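Local coordinates for protein polyketide biosynthesis cytochrome P450 PksS (Bacillus subtilis, PDB 4YZR) that acts as a heme-dependent cytochrome P450 monooxygenase in biosynthesis of the polyketide antibiotic bacillaene, with dihydrobacillaene as its substrate, at residues 23-28 / 321-326; 43-48 / 303-308; 158-163 / 194-199; 202-205 / 210-213. All blocks are in the same frame, centred on the assembly; numbering follows the deposited sequence.

Interaction 1 (23-28 / 321-326); sequences RFREEE and NRDPNF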
# COMPACT_ATOMS: atom_id res chain seq x y z
N ARG A 23 -13.25 16.67 6.71
CA ARG A 23 -14.50 17.28 7.24
C ARG A 23 -15.00 16.47 8.37
O ARG A 23 -15.36 16.98 9.39
CB ARG A 23 -15.53 17.42 6.12
CG ARG A 23 -16.91 17.72 6.71
CD ARG A 23 -17.94 18.05 5.64
NE ARG A 23 -18.41 16.80 5.03
CZ ARG A 23 -18.18 16.39 3.77
NH1 ARG A 23 -17.42 17.10 2.92
NH2 ARG A 23 -18.71 15.24 3.35
N PHE A 24 -14.99 15.12 8.29
CA PHE A 24 -15.33 14.27 9.38
C PHE A 24 -14.40 14.47 10.58
O PHE A 24 -14.88 14.51 11.72
CB PHE A 24 -15.39 12.75 8.97
CG PHE A 24 -16.70 12.39 8.31
CD1 PHE A 24 -17.76 12.04 9.11
CD2 PHE A 24 -16.86 12.40 6.95
CE1 PHE A 24 -18.99 11.71 8.53
CE2 PHE A 24 -18.12 12.02 6.37
CZ PHE A 24 -19.15 11.72 7.18
N ARG A 25 -13.13 14.64 10.34
CA ARG A 25 -12.21 14.83 11.44
C ARG A 25 -12.61 16.07 12.26
O ARG A 25 -12.56 16.06 13.42
CB ARG A 25 -10.77 15.00 10.92
CG ARG A 25 -9.74 14.92 12.05
CD ARG A 25 -8.30 15.20 11.64
NE ARG A 25 -8.22 16.58 11.21
CZ ARG A 25 -7.91 17.00 10.01
NH1 ARG A 25 -7.51 16.18 9.05
NH2 ARG A 25 -8.02 18.26 9.74
N GLU A 26 -12.97 17.13 11.57
CA GLU A 26 -13.34 18.41 12.26
C GLU A 26 -14.71 18.35 12.82
O GLU A 26 -14.89 18.93 13.89
CB GLU A 26 -13.27 19.47 11.26
CG GLU A 26 -11.89 19.80 10.73
CD GLU A 26 -11.91 20.67 9.47
OE1 GLU A 26 -12.99 20.83 8.82
OE2 GLU A 26 -10.83 21.18 9.07
N GLU A 27 -15.66 17.66 12.21
CA GLU A 27 -17.13 17.75 12.57
C GLU A 27 -17.70 16.58 13.29
O GLU A 27 -18.52 16.74 14.18
CB GLU A 27 -17.98 18.03 11.37
CG GLU A 27 -17.59 19.32 10.66
CD GLU A 27 -18.47 19.63 9.50
OE1 GLU A 27 -19.57 19.03 9.37
OE2 GLU A 27 -18.02 20.48 8.68
N GLU A 28 -17.26 15.36 12.98
CA GLU A 28 -17.79 14.19 13.53
C GLU A 28 -16.70 13.10 13.43
O GLU A 28 -16.80 12.14 12.66
CB GLU A 28 -19.03 13.77 12.80
CG GLU A 28 -19.89 12.79 13.54
CD GLU A 28 -21.20 12.43 12.82
OE1 GLU A 28 -21.69 13.20 11.96
OE2 GLU A 28 -21.69 11.34 13.09
N ASN A 321 -3.27 11.83 9.10
CA ASN A 321 -2.01 12.35 8.59
C ASN A 321 -2.03 13.87 8.34
O ASN A 321 -0.98 14.43 8.10
CB ASN A 321 -1.64 11.60 7.32
CG ASN A 321 -0.96 10.34 7.58
OD1 ASN A 321 -0.54 10.01 8.69
ND2 ASN A 321 -0.77 9.56 6.50
N ARG A 322 -3.20 14.45 8.44
CA ARG A 322 -3.38 15.90 8.28
C ARG A 322 -3.90 16.51 9.55
O ARG A 322 -4.50 17.64 9.52
CB ARG A 322 -4.24 16.25 7.05
CG ARG A 322 -3.52 15.82 5.76
CD ARG A 322 -4.34 16.07 4.57
NE ARG A 322 -3.73 15.53 3.34
CZ ARG A 322 -3.74 16.15 2.20
NH1 ARG A 322 -4.33 17.38 2.05
NH2 ARG A 322 -3.28 15.53 1.17
N ASP A 323 -3.79 15.85 10.68
CA ASP A 323 -4.39 16.36 11.94
C ASP A 323 -3.52 17.43 12.49
O ASP A 323 -2.37 17.24 12.81
CB ASP A 323 -4.51 15.16 12.87
CG ASP A 323 -5.29 15.39 14.10
OD1 ASP A 323 -5.17 16.57 14.65
OD2 ASP A 323 -6.01 14.56 14.58
N PRO A 324 -4.08 18.67 12.69
CA PRO A 324 -3.25 19.73 13.20
C PRO A 324 -2.84 19.63 14.64
O PRO A 324 -1.89 20.35 15.02
CB PRO A 324 -4.16 21.01 13.02
CG PRO A 324 -5.46 20.53 13.04
CD PRO A 324 -5.43 19.12 12.36
N ASN A 325 -3.35 18.70 15.40
CA ASN A 325 -2.81 18.40 16.72
C ASN A 325 -1.48 17.70 16.69
O ASN A 325 -0.70 17.65 17.65
CB ASN A 325 -3.75 17.58 17.45
CG ASN A 325 -5.02 18.29 17.72
OD1 ASN A 325 -5.02 19.20 18.59
ND2 ASN A 325 -6.08 18.00 17.02
N PHE A 326 -1.15 17.09 15.49
CA PHE A 326 0.06 16.36 15.35
C PHE A 326 1.00 16.80 14.27
O PHE A 326 2.18 16.37 14.25
CB PHE A 326 -0.27 14.83 15.18
CG PHE A 326 -0.79 14.23 16.44
CD1 PHE A 326 -2.13 14.32 16.78
CD2 PHE A 326 0.07 13.65 17.39
CE1 PHE A 326 -2.61 13.78 17.94
CE2 PHE A 326 -0.42 13.13 18.56
CZ PHE A 326 -1.75 13.21 18.83
O HOH W 1 -5.84 19.64 8.24
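Arg-25 reaches from helix 17-27 to the loop 321-326 and lays one face of its guanidinium on that loop's backbone. The close part is formed by two buried residues: Arg-322 O stands 3.2 Å above the guanidinium plane, displaced toward its rim, and CA of Asp-323 lies over the same face. NH1 of Arg-25 is 3.4 Å from Arg-322 O, but the angle is poor and no direct bond forms; NH1 donates instead to Ser-319 O. The bend at chi3 (65°) turns NE and the guanidinium over the loop; before the bend, CD of Arg-25 lies 3.8 Å from Asp-323 OD2. That carboxylate is turned to its own loop: OD1 takes both the backbone N of Asn-325 (2.9 Å) and its ND2, and OD2 receives Tyr-50 N. Toward the guanidinium it offers only nearness of opposite charge, since OD2 lies well out of the guanidinium plane.

On the looser side the exposed Pro-324 covers the outer part of the same face, its CD 3.8 Å from Arg-25 NH2. A water links the two polar groups, donating to Arg-322 O at 2.7 Å and accepting a weak bond from Arg-25 NH2. The arrangement joins the end of an N-terminal P450 helix to a loop built on an Asx turn, formed by Asp-323 OD1 and Asn-325 N.

Interaction 2 (43-48 / 303-308); sequences PAWLIT and KGHSIK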
# COMPACT_ATOMS: atom_id res chain seq x y z
N PRO A 43 -22.52 -2.61 10.17
CA PRO A 43 -22.26 -1.42 10.92
C PRO A 43 -20.70 -1.23 11.01
O PRO A 43 -19.93 -2.19 11.13
CB PRO A 43 -22.75 -1.77 12.30
CG PRO A 43 -22.86 -3.17 12.32
CD PRO A 43 -23.01 -3.71 10.98
N ALA A 44 -20.40 0.02 11.03
CA ALA A 44 -18.97 0.49 11.01
C ALA A 44 -18.84 1.81 11.64
O ALA A 44 -19.74 2.66 11.77
CB ALA A 44 -18.46 0.51 9.61
N TRP A 45 -17.62 2.11 12.06
CA TRP A 45 -17.25 3.39 12.63
C TRP A 45 -16.07 3.98 11.88
O TRP A 45 -15.09 3.28 11.70
CB TRP A 45 -16.84 3.25 14.12
CG TRP A 45 -17.98 2.81 15.01
CD1 TRP A 45 -18.37 1.57 15.24
CD2 TRP A 45 -18.87 3.66 15.71
NE1 TRP A 45 -19.46 1.56 16.07
CE2 TRP A 45 -19.78 2.84 16.35
CE3 TRP A 45 -18.98 5.03 15.83
CZ2 TRP A 45 -20.78 3.34 17.14
CZ3 TRP A 45 -19.98 5.53 16.63
CH2 TRP A 45 -20.86 4.68 17.28
N LEU A 46 -16.20 5.22 11.47
CA LEU A 46 -15.14 5.95 10.84
C LEU A 46 -14.40 6.75 11.87
O LEU A 46 -15.01 7.62 12.50
CB LEU A 46 -15.69 6.86 9.74
CG LEU A 46 -14.67 7.71 9.01
CD1 LEU A 46 -13.63 6.86 8.29
CD2 LEU A 46 -15.35 8.76 8.09
N ILE A 47 -13.07 6.57 12.00
CA ILE A 47 -12.22 7.23 12.97
C ILE A 47 -11.26 8.12 12.23
O ILE A 47 -10.46 7.59 11.41
CB ILE A 47 -11.47 6.15 13.79
CG1 ILE A 47 -12.40 5.05 14.29
CG2 ILE A 47 -10.68 6.80 14.96
CD1 ILE A 47 -13.53 5.49 15.19
N THR A 48 -11.36 9.44 12.34
CA THR A 48 -10.59 10.36 11.54
C THR A 48 -9.53 11.16 12.16
O THR A 48 -8.71 11.75 11.47
CB THR A 48 -11.51 11.25 10.71
OG1 THR A 48 -12.59 11.67 11.59
CG2 THR A 48 -12.11 10.46 9.58
N LYS A 303 -15.31 7.74 24.12
CA LYS A 303 -15.69 9.17 23.97
C LYS A 303 -17.21 9.36 23.88
O LYS A 303 -17.72 10.07 23.03
CB LYS A 303 -14.91 9.89 22.83
CG LYS A 303 -13.41 10.09 23.13
CD LYS A 303 -12.69 10.96 22.18
CE LYS A 303 -11.24 11.11 22.58
NZ LYS A 303 -10.46 11.90 21.60
N GLY A 304 -17.90 8.55 24.66
CA GLY A 304 -19.38 8.58 24.69
C GLY A 304 -20.10 7.77 23.64
O GLY A 304 -21.32 7.75 23.58
N HIS A 305 -19.35 7.14 22.73
CA HIS A 305 -19.93 6.36 21.63
C HIS A 305 -20.01 4.95 21.97
O HIS A 305 -19.08 4.39 22.49
CB HIS A 305 -19.09 6.53 20.32
CG HIS A 305 -19.04 7.93 19.83
ND1 HIS A 305 -18.01 8.78 20.18
CD2 HIS A 305 -19.93 8.68 19.13
CE1 HIS A 305 -18.25 9.98 19.70
NE2 HIS A 305 -19.39 9.93 19.03
N SER A 306 -21.14 4.29 21.65
CA SER A 306 -21.41 2.93 21.99
C SER A 306 -21.02 1.99 20.91
O SER A 306 -21.75 1.67 20.01
CB SER A 306 -22.90 2.72 22.40
OG SER A 306 -23.12 3.45 23.65
N ILE A 307 -19.76 1.54 21.03
CA ILE A 307 -19.26 0.59 20.01
C ILE A 307 -19.80 -0.79 20.35
O ILE A 307 -19.76 -1.17 21.53
CB ILE A 307 -17.66 0.53 20.01
CG1 ILE A 307 -17.02 1.88 20.01
CG2 ILE A 307 -17.21 -0.41 18.88
CD1 ILE A 307 -17.39 2.78 18.91
N LYS A 308 -20.26 -1.57 19.41
CA LYS A 308 -20.83 -2.87 19.57
C LYS A 308 -20.03 -3.97 19.06
O LYS A 308 -19.38 -3.79 18.02
CB LYS A 308 -22.28 -2.97 18.99
CG LYS A 308 -23.20 -1.84 19.46
CD LYS A 308 -23.54 -1.88 20.95
CE LYS A 308 -24.26 -0.61 21.43
NZ LYS A 308 -24.28 -0.54 22.94
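Ile-307 and Trp-45 form a CH-pi contact: the CD1 methyl of Ile-307 lies 3.6 Å from the centroid of the five-membered ring of Trp-45 and 14° off the ring normal, squarely over one face. The nearest ring atom is CE2 of Trp-45, at 3.5 Å from Ile-307 CD1. Two torsions of Ile-307 place the methyl there: CG1 stands beside the backbone N, opposite the carbonyl carbon (chi1 -47°), and a second turn of similar size folds CD1 back onto the indole, while CG2 of Ile-307 approaches Trp-45 NE1 more loosely, at 4.1 Å.

Trp-45 has the corresponding first torsion, its CG beside its own backbone N, and the indole extends from strand 42-47 across to the hairpin. Its six-membered ring meets His-305 and Ser-306 obliquely. CZ3 of Trp-45 is 3.9 Å from His-305 CB, and CZ2 is 3.5 Å from Ser-306 O. The imidazole of His-305 is inclined at 69° to the indole, neither stacked nor edge-to-face; its ND1 bonds to Tyr-302 O. The indole's polar end is held by Asp-311, whose OD2 accepts from Trp-45 NE1 and also from Lys-308 N, so one carboxylate links both segments.

No backbone hydrogen bond crosses, and the axes of 43-47 and 305-307 pass 9.4 Å apart: the tryptophan bridges two separate sheets, the mixed three-stranded sheet of the P450 beta region and the two-stranded antiparallel hairpin 300-302/305-307.

Interaction 3 (158-163 / 194-199); sequences MGIPKE and KDYIAK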
# COMPACT_ATOMS: atom_id res chain seq x y z
N MET A 158 10.80 -12.17 -6.20
CA MET A 158 10.18 -13.46 -6.12
C MET A 158 10.79 -14.49 -7.14
O MET A 158 10.34 -15.66 -7.17
CB MET A 158 8.71 -13.37 -6.40
CG MET A 158 7.98 -12.50 -5.43
SD MET A 158 7.91 -13.22 -3.79
CE MET A 158 7.07 -11.90 -2.88
N GLY A 159 11.71 -14.11 -7.97
CA GLY A 159 12.28 -15.00 -8.96
C GLY A 159 11.33 -15.39 -10.03
O GLY A 159 11.39 -16.55 -10.51
N ILE A 160 10.44 -14.50 -10.46
CA ILE A 160 9.51 -14.84 -11.55
C ILE A 160 10.34 -14.71 -12.86
O ILE A 160 10.81 -13.63 -13.17
CB ILE A 160 8.30 -13.86 -11.58
CG1 ILE A 160 7.54 -13.82 -10.28
CG2 ILE A 160 7.33 -14.19 -12.71
CD1 ILE A 160 7.16 -15.13 -9.71
N PRO A 161 10.47 -15.84 -13.62
CA PRO A 161 11.29 -15.74 -14.83
C PRO A 161 10.68 -14.74 -15.81
O PRO A 161 9.42 -14.61 -15.87
CB PRO A 161 11.18 -17.11 -15.40
CG PRO A 161 10.51 -18.01 -14.48
CD PRO A 161 9.96 -17.16 -13.34
N LYS A 162 11.49 -14.09 -16.60
CA LYS A 162 11.05 -13.12 -17.55
C LYS A 162 9.96 -13.68 -18.49
O LYS A 162 8.96 -12.99 -18.79
CB LYS A 162 12.31 -12.51 -18.26
CG LYS A 162 12.16 -11.24 -19.07
CD LYS A 162 11.82 -9.94 -18.30
CE LYS A 162 10.87 -9.03 -19.10
NZ LYS A 162 9.52 -9.67 -19.29
N GLU A 163 10.09 -14.94 -18.86
CA GLU A 163 9.08 -15.56 -19.74
C GLU A 163 7.72 -15.73 -19.15
O GLU A 163 6.73 -15.99 -19.84
CB GLU A 163 9.61 -16.88 -20.32
CG GLU A 163 9.90 -17.98 -19.34
CD GLU A 163 11.33 -17.94 -18.73
OE1 GLU A 163 12.08 -16.91 -18.78
OE2 GLU A 163 11.71 -19.00 -18.14
N LYS A 194 -2.28 -19.31 -7.30
CA LYS A 194 -1.90 -20.36 -6.36
C LYS A 194 -1.25 -21.54 -6.97
O LYS A 194 -0.26 -22.03 -6.50
CB LYS A 194 -3.15 -20.82 -5.60
CG LYS A 194 -2.86 -21.94 -4.62
CD LYS A 194 -4.14 -22.73 -4.39
CE LYS A 194 -3.95 -23.95 -3.51
NZ LYS A 194 -4.94 -23.96 -2.39
N ASP A 195 -1.78 -21.99 -8.12
CA ASP A 195 -1.18 -23.17 -8.77
C ASP A 195 0.20 -22.87 -9.32
O ASP A 195 1.11 -23.68 -9.29
CB ASP A 195 -2.08 -23.73 -9.88
CG ASP A 195 -3.36 -24.32 -9.34
OD1 ASP A 195 -3.32 -24.89 -8.22
OD2 ASP A 195 -4.41 -24.25 -10.07
N TYR A 196 0.38 -21.59 -9.80
CA TYR A 196 1.62 -21.21 -10.31
C TYR A 196 2.67 -21.17 -9.16
O TYR A 196 3.79 -21.64 -9.29
CB TYR A 196 1.50 -19.82 -11.04
CG TYR A 196 2.76 -19.30 -11.50
CD1 TYR A 196 3.41 -19.76 -12.65
CD2 TYR A 196 3.37 -18.23 -10.84
CE1 TYR A 196 4.64 -19.22 -13.02
CE2 TYR A 196 4.52 -17.69 -11.22
CZ TYR A 196 5.23 -18.18 -12.33
OH TYR A 196 6.46 -17.69 -12.74
N ILE A 197 2.32 -20.50 -8.07
CA ILE A 197 3.30 -20.43 -7.00
C ILE A 197 3.56 -21.76 -6.33
O ILE A 197 4.65 -22.00 -5.93
CB ILE A 197 2.96 -19.30 -6.00
CG1 ILE A 197 1.75 -19.50 -5.29
CG2 ILE A 197 3.07 -17.87 -6.65
CD1 ILE A 197 1.59 -18.63 -4.00
N ALA A 198 2.56 -22.63 -6.37
CA ALA A 198 2.79 -23.99 -5.80
C ALA A 198 3.86 -24.72 -6.58
O ALA A 198 4.68 -25.40 -6.02
CB ALA A 198 1.51 -24.80 -5.79
N LYS A 199 3.89 -24.58 -7.90
CA LYS A 199 4.98 -25.17 -8.70
C LYS A 199 6.34 -24.59 -8.36
O LYS A 199 7.33 -25.26 -8.15
CB LYS A 199 4.73 -25.04 -10.18
CG LYS A 199 5.89 -25.58 -11.04
CD LYS A 199 5.67 -25.32 -12.52
CE LYS A 199 6.96 -25.46 -13.35
NZ LYS A 199 7.84 -26.60 -12.97
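The phenol of Tyr-196 meets segment 158-163 with its edge and hydroxyl: CD1 of Ile-160 lies at the ring edge, near the plane, 4.0 Å from Tyr-196 CE2. Trp-171 also meets this ring, the planes inclined at about 50°. The hydroxyl oxygen carries the closest approaches, for Tyr-196 OH is 3.6 Å from Ile-160 CG2, and Pro-161 CD stands equally close to it. Its hydrogen-bond partner is Asp-164 OD2, just beyond the loop, so the oxygen has a polar partner as well as apolar neighbours.

The first torsion of Tyr-196 turns CG away from the backbone N (chi1 175°), carrying the ring from helix 183-206 across to the loop. This loop follows helix 148-158, which closes in a Schellman motif: Gly-159 has positive phi (68°) and two hydrogen bonds lead back into the last turn. Immediately after that turn, Ile-160 and Pro-161 meet the hydroxyl end of the tyrosine.

Ile-160 is buried and uses two branches. Chi1 places CG1 beside the backbone N and chi2 then turns CD1 to the ring edge, while CG2 faces the hydroxyl. Its carbonyl O accepts from Arg-165 NE. Pro-161 is partly exposed and approaches the hydroxyl from the opposite direction to the tyrosine side chain.

Interaction 4 (202-205 / 210-213); sequences HDRR and DDLI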
# COMPACT_ATOMS: atom_id res chain seq x y z
N HIS A 202 7.36 -25.95 -4.96
CA HIS A 202 7.85 -27.37 -5.07
C HIS A 202 9.24 -27.43 -5.60
O HIS A 202 10.11 -28.10 -5.04
CB HIS A 202 6.90 -28.11 -5.95
CG HIS A 202 7.32 -29.52 -6.23
ND1 HIS A 202 7.99 -29.88 -7.38
CD2 HIS A 202 7.18 -30.65 -5.50
CE1 HIS A 202 8.23 -31.19 -7.35
NE2 HIS A 202 7.77 -31.67 -6.21
N ASP A 203 9.51 -26.67 -6.66
CA ASP A 203 10.77 -26.71 -7.30
C ASP A 203 11.83 -26.20 -6.43
O ASP A 203 12.92 -26.76 -6.39
CB ASP A 203 10.72 -25.96 -8.63
CG ASP A 203 9.82 -26.60 -9.66
OD1 ASP A 203 9.26 -27.73 -9.47
OD2 ASP A 203 9.66 -25.92 -10.68
N ARG A 204 11.55 -25.11 -5.66
CA ARG A 204 12.59 -24.49 -4.86
C ARG A 204 12.85 -25.13 -3.50
O ARG A 204 13.87 -24.88 -2.92
CB ARG A 204 12.31 -22.96 -4.73
CG ARG A 204 12.39 -22.37 -6.11
CD ARG A 204 11.83 -20.93 -6.26
NE ARG A 204 11.83 -20.54 -7.68
CZ ARG A 204 11.61 -19.32 -8.13
NH1 ARG A 204 11.24 -18.33 -7.27
NH2 ARG A 204 11.49 -19.12 -9.41
N ARG A 205 11.91 -25.90 -3.03
CA ARG A 205 12.14 -26.69 -1.83
C ARG A 205 13.25 -27.70 -2.16
O ARG A 205 14.14 -27.93 -1.33
CB ARG A 205 10.88 -27.39 -1.40
CG ARG A 205 10.98 -27.93 0.04
CD ARG A 205 9.69 -28.56 0.52
NE ARG A 205 8.61 -27.62 0.92
CZ ARG A 205 7.45 -27.44 0.29
NH1 ARG A 205 7.25 -28.01 -0.89
NH2 ARG A 205 6.52 -26.64 0.80
N ASP A 210 18.22 -17.97 -5.36
CA ASP A 210 18.41 -16.73 -4.73
C ASP A 210 17.15 -15.87 -5.05
O ASP A 210 17.15 -15.01 -5.94
CB ASP A 210 19.63 -16.05 -5.35
CG ASP A 210 20.13 -14.92 -4.57
OD1 ASP A 210 19.68 -14.82 -3.42
OD2 ASP A 210 20.95 -14.13 -5.10
N ASP A 211 16.12 -16.09 -4.28
CA ASP A 211 14.86 -15.32 -4.43
C ASP A 211 14.06 -15.54 -3.16
O ASP A 211 14.26 -16.49 -2.35
CB ASP A 211 14.00 -15.84 -5.64
CG ASP A 211 13.59 -17.27 -5.43
OD1 ASP A 211 14.30 -18.20 -5.78
OD2 ASP A 211 12.52 -17.60 -4.89
N LEU A 212 13.03 -14.76 -2.99
CA LEU A 212 12.28 -14.78 -1.77
C LEU A 212 11.40 -15.96 -1.65
O LEU A 212 11.12 -16.39 -0.46
CB LEU A 212 11.50 -13.46 -1.66
CG LEU A 212 10.67 -13.25 -0.39
CD1 LEU A 212 11.59 -13.30 0.78
CD2 LEU A 212 10.06 -11.82 -0.49
N ILE A 213 10.90 -16.63 -2.70
CA ILE A 213 10.12 -17.79 -2.53
C ILE A 213 11.04 -18.89 -1.94
O ILE A 213 10.68 -19.55 -0.91
CB ILE A 213 9.47 -18.31 -3.82
CG1 ILE A 213 8.46 -17.23 -4.28
CG2 ILE A 213 8.80 -19.66 -3.60
CD1 ILE A 213 7.91 -17.52 -5.61
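Segment 202-205 runs in helical conformation near the end of helix 183-206, and segment 210-213 turns from an extended Asp-211 into helix 212-218, the closest CA atoms across them being those of Arg-204 and Ile-213, 7.5 Å apart. Asp-211 is the N-cap residue. Its CG sits between the backbone N and carbonyl carbon (chi1 63°), a torsion that brings OD2 back to the helix start, where it accepts a weak capping bond from Ile-213 N (2.9 Å).

The same oxygen meets Arg-204 in a salt bridge: NH1 of Arg-204 is 2.8 Å from Asp-211 OD2. The bond itself is weak, bent to 118° at the hydrogen, with the guanidinium and carboxylate planes 63° apart, so this is no flat, two-pronged pair. Arg-204 arrives with its chain extended from CG to NE, and NH1 also comes within 3.8 Å of Ile-213 CD1. The other carboxylate oxygen, OD1, is hydrogen-bonded to the hydroxyl of Ser-214.

Arg-204 also donates NH1 to Met-158 O and NH2 to Gly-159 O, at the C-terminal end of helix 148-158. One guanidinium thereby joins three helices: it belongs to 183-206, grips the end of 148-158 and meets the cap of 212-218, while Ile-213 packs on Leu-200 and Ile-201.

Overall arrangement
The four contacts form two pairs on opposite sides of the chain's centre. Interactions 1 and 2 touch where helix 17-27 meets the end of strand 42-47, Arg-25 CA lying 3.2 Å from Thr-48 OG1. Interactions 3 and 4, with centres about 9 Å apart, share helix 183-206 and touch through the end of helix 148-158. Interaction 4 is the buried one; the other three are partly buried, with exposed members in interactions 1 and 2. Chemistry does not simply follow burial: a guanidinium over peptide groups with a water bridge in 1, CH-pi packing between sheets in 2, aliphatic groups round a tyrosine hydroxyl and ring edge in 3, and a salt bridge at a helix cap in 4.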